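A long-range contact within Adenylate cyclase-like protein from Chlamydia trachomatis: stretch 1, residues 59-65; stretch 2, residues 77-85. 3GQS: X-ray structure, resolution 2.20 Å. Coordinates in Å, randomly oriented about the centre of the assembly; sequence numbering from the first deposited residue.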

# COMPACT_ATOMS: atom_id res chain seq x y z
N SER A 59 -6.36 -13.06 1.83
CA SER A 59 -7.11 -11.81 1.96
C SER A 59 -6.19 -10.66 2.35
O SER A 59 -5.23 -10.83 3.11
CB SER A 59 -8.19 -11.96 3.00
OG SER A 59 -7.66 -12.68 4.10
N VAL A 60 -6.49 -9.48 1.84
CA VAL A 60 -5.70 -8.31 2.14
C VAL A 60 -6.55 -7.17 2.65
O VAL A 60 -7.64 -6.92 2.17
CB VAL A 60 -4.89 -7.82 0.91
CG1 VAL A 60 -3.91 -6.75 1.33
CG2 VAL A 60 -4.12 -8.95 0.29
N LEU A 61 -6.02 -6.45 3.63
CA LEU A 61 -6.67 -5.25 4.13
C LEU A 61 -5.75 -4.08 3.98
O LEU A 61 -4.53 -4.19 4.10
CB LEU A 61 -7.08 -5.40 5.60
CG LEU A 61 -8.23 -6.37 5.90
CD1 LEU A 61 -8.17 -6.90 7.38
CD2 LEU A 61 -9.61 -5.73 5.63
N ILE A 62 -6.31 -2.93 3.72
CA ILE A 62 -5.52 -1.73 3.69
C ILE A 62 -6.18 -0.76 4.64
O ILE A 62 -7.38 -0.78 4.85
CB ILE A 62 -5.39 -1.11 2.30
CG1 ILE A 62 -4.53 0.15 2.37
CG2 ILE A 62 -6.78 -0.82 1.71
CD1 ILE A 62 -3.66 0.41 1.10
N GLU A 63 -5.35 0.10 5.18
CA GLU A 63 -5.72 0.93 6.30
C GLU A 63 -5.02 2.26 6.17
O GLU A 63 -3.85 2.31 5.85
CB GLU A 63 -5.18 0.21 7.53
CG GLU A 63 -5.62 0.68 8.78
CD GLU A 63 -5.32 -0.35 9.86
OE1 GLU A 63 -4.12 -0.60 10.13
OE2 GLU A 63 -6.28 -0.92 10.39
N ASP A 64 -5.74 3.32 6.44
CA ASP A 64 -5.16 4.66 6.47
C ASP A 64 -4.60 5.02 7.85
O ASP A 64 -5.29 4.89 8.83
CB ASP A 64 -6.23 5.67 6.06
CG ASP A 64 -5.68 7.07 5.89
OD1 ASP A 64 -4.44 7.27 5.99
OD2 ASP A 64 -6.48 7.98 5.66
N LEU A 65 -3.35 5.47 7.92
CA LEU A 65 -2.69 5.77 9.21
C LEU A 65 -2.68 7.25 9.54
O LEU A 65 -1.64 7.82 9.83
CB LEU A 65 -1.25 5.25 9.21
CG LEU A 65 -1.03 3.77 8.89
CD1 LEU A 65 0.47 3.55 8.81
CD2 LEU A 65 -1.69 2.85 9.94
N LYS A 77 -11.88 7.35 -1.63
CA LYS A 77 -11.12 7.61 -0.41
C LYS A 77 -11.64 6.73 0.71
O LYS A 77 -12.76 6.88 1.12
CB LYS A 77 -11.26 9.07 -0.01
CG LYS A 77 -10.16 9.52 0.86
CD LYS A 77 -10.40 10.97 1.20
CE LYS A 77 -9.12 11.77 0.88
NZ LYS A 77 -8.94 12.79 2.00
N ILE A 78 -10.83 5.80 1.20
CA ILE A 78 -11.33 4.86 2.21
C ILE A 78 -11.49 5.60 3.56
O ILE A 78 -10.65 6.44 3.93
CB ILE A 78 -10.49 3.54 2.33
CG1 ILE A 78 -9.16 3.77 3.04
CG2 ILE A 78 -10.29 2.91 0.94
CD1 ILE A 78 -8.37 2.50 3.30
N GLU A 79 -12.59 5.27 4.25
CA GLU A 79 -13.05 5.98 5.46
C GLU A 79 -12.40 5.46 6.74
O GLU A 79 -12.44 6.14 7.78
CB GLU A 79 -14.57 5.95 5.57
N HIS A 80 -11.82 4.27 6.71
CA HIS A 80 -10.79 3.94 7.71
C HIS A 80 -9.91 2.78 7.26
O HIS A 80 -8.69 2.91 7.16
CB HIS A 80 -11.39 3.64 9.10
N GLN A 81 -10.58 1.66 6.99
CA GLN A 81 -9.92 0.41 6.67
C GLN A 81 -10.76 -0.39 5.70
O GLN A 81 -11.90 -0.65 6.00
CB GLN A 81 -9.74 -0.45 7.94
CG GLN A 81 -8.92 -1.72 7.66
CD GLN A 81 -9.06 -2.82 8.69
OE1 GLN A 81 -8.08 -3.41 9.10
NE2 GLN A 81 -10.29 -3.12 9.08
N SER A 82 -10.18 -0.86 4.60
CA SER A 82 -10.97 -1.72 3.68
C SER A 82 -10.20 -2.90 3.08
O SER A 82 -8.99 -2.98 3.20
CB SER A 82 -11.66 -0.88 2.59
OG SER A 82 -10.82 -0.66 1.46
N THR A 83 -10.95 -3.81 2.47
CA THR A 83 -10.45 -4.90 1.66
C THR A 83 -9.74 -4.34 0.45
O THR A 83 -10.17 -3.35 -0.15
CB THR A 83 -11.60 -5.80 1.19
OG1 THR A 83 -12.17 -6.40 2.34
CG2 THR A 83 -11.16 -6.92 0.26
N LEU A 84 -8.63 -4.96 0.12
CA LEU A 84 -7.86 -4.58 -1.06
C LEU A 84 -7.73 -5.87 -1.84
O LEU A 84 -7.31 -6.88 -1.29
CB LEU A 84 -6.50 -4.03 -0.68
CG LEU A 84 -5.64 -3.56 -1.85
CD1 LEU A 84 -6.26 -2.33 -2.61
CD2 LEU A 84 -4.26 -3.25 -1.31
N SER A 85 -8.10 -5.82 -3.10
CA SER A 85 -8.05 -6.99 -3.98
C SER A 85 -6.86 -6.89 -4.95
O SER A 85 -6.35 -5.80 -5.24
CB SER A 85 -9.38 -7.13 -4.75
OG SER A 85 -10.45 -7.44 -3.84
O HOH W 1 -8.23 7.94 3.30

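The frame of this contact is an antiparallel pairing of backbones. The strand 60-64 runs beside the strand around 81-83 with their directions 156° apart and their axes approaching to 4.7 Å. Four hydrogen bonds tie the chains, all of them between main-chain atoms. At the centre Ile62 and Ser82 form a reciprocal pair: Ile62 N donates to Ser82 O at 2.7 Å, nearly straight at 174°, and Ser82 N donates back to Ile62 O at 2.8 Å, more bent at 148°. The ladder continues on both sides of this pair, with Leu84 N giving to Val60 O at 3.0 Å and Asp64 N giving to His80 O at 3.1 Å. On stretch 1 the bonded residues are therefore 60, 62 and 64, the alternation expected of a strand whose neighbour lies along one edge. Because these bonds use backbone atoms, they would serve many registers equally well; they hold this one without selecting it.

Between the bonded rungs lie the non-hydrogen-bonded pairs, Leu61 with Thr83 and Glu63 with Gln81, whose CA atoms come to 4.5 and 4.2 Å, against 5.5 Å for Ile62 and Ser82. This closeness lets CA-H groups approach carbonyl oxygens already engaged in the ladder. Gln81 CA lies 3.3 Å from Ile62 O, Leu61 CA 3.4 Å from Ser82 O, and Thr83 CA 3.5 Å from Val60 O. Each of these oxygens thus receives an N-H and a CA-H from the opposing stretch.

The apolar packing centres on Ile62, which loses more area to the other stretch than any other residue here, 95 Å². Its CG2 sits 4.0 Å from Ile78 CD1 and also 4.0 Å from Leu84 CB, so one methyl bridges two residues six positions apart in sequence. Val60 extends the patch, its CG1 standing 4.3 Å from Leu84 CB. All four of these residues are buried. Ser82 shares the Ile62 face of the sheet, but its hydroxyl is satisfied locally: OG donates to Thr83 O at 3.2 Å, within its own stretch, while remaining 4.1 Å from Ile62 CG2. A small polar residue is thus accommodated beside an apolar cluster.

The other face carries Glu63 and Gln81, in a more polar and more exposed setting. Their side chains extend together, both with chi1 and chi2 in t. Leu61 and Thr83 behave differently: their side chains diverge, although Leu61 CD2 still comes within 4.2 Å of Thr83 OG1.

A water adds a polar link near the Asp64 end of the pairing. It donates to Asp64 OD2 and to Ile78 O, each at 2.9 Å, joining a carboxylate to a backbone carbonyl that could not bond to each other directly, since both are acceptors. The rules to be read here are an unbroken main-chain ladder, a branched aliphatic residue at its central rung, and polar pairing on the more exposed face.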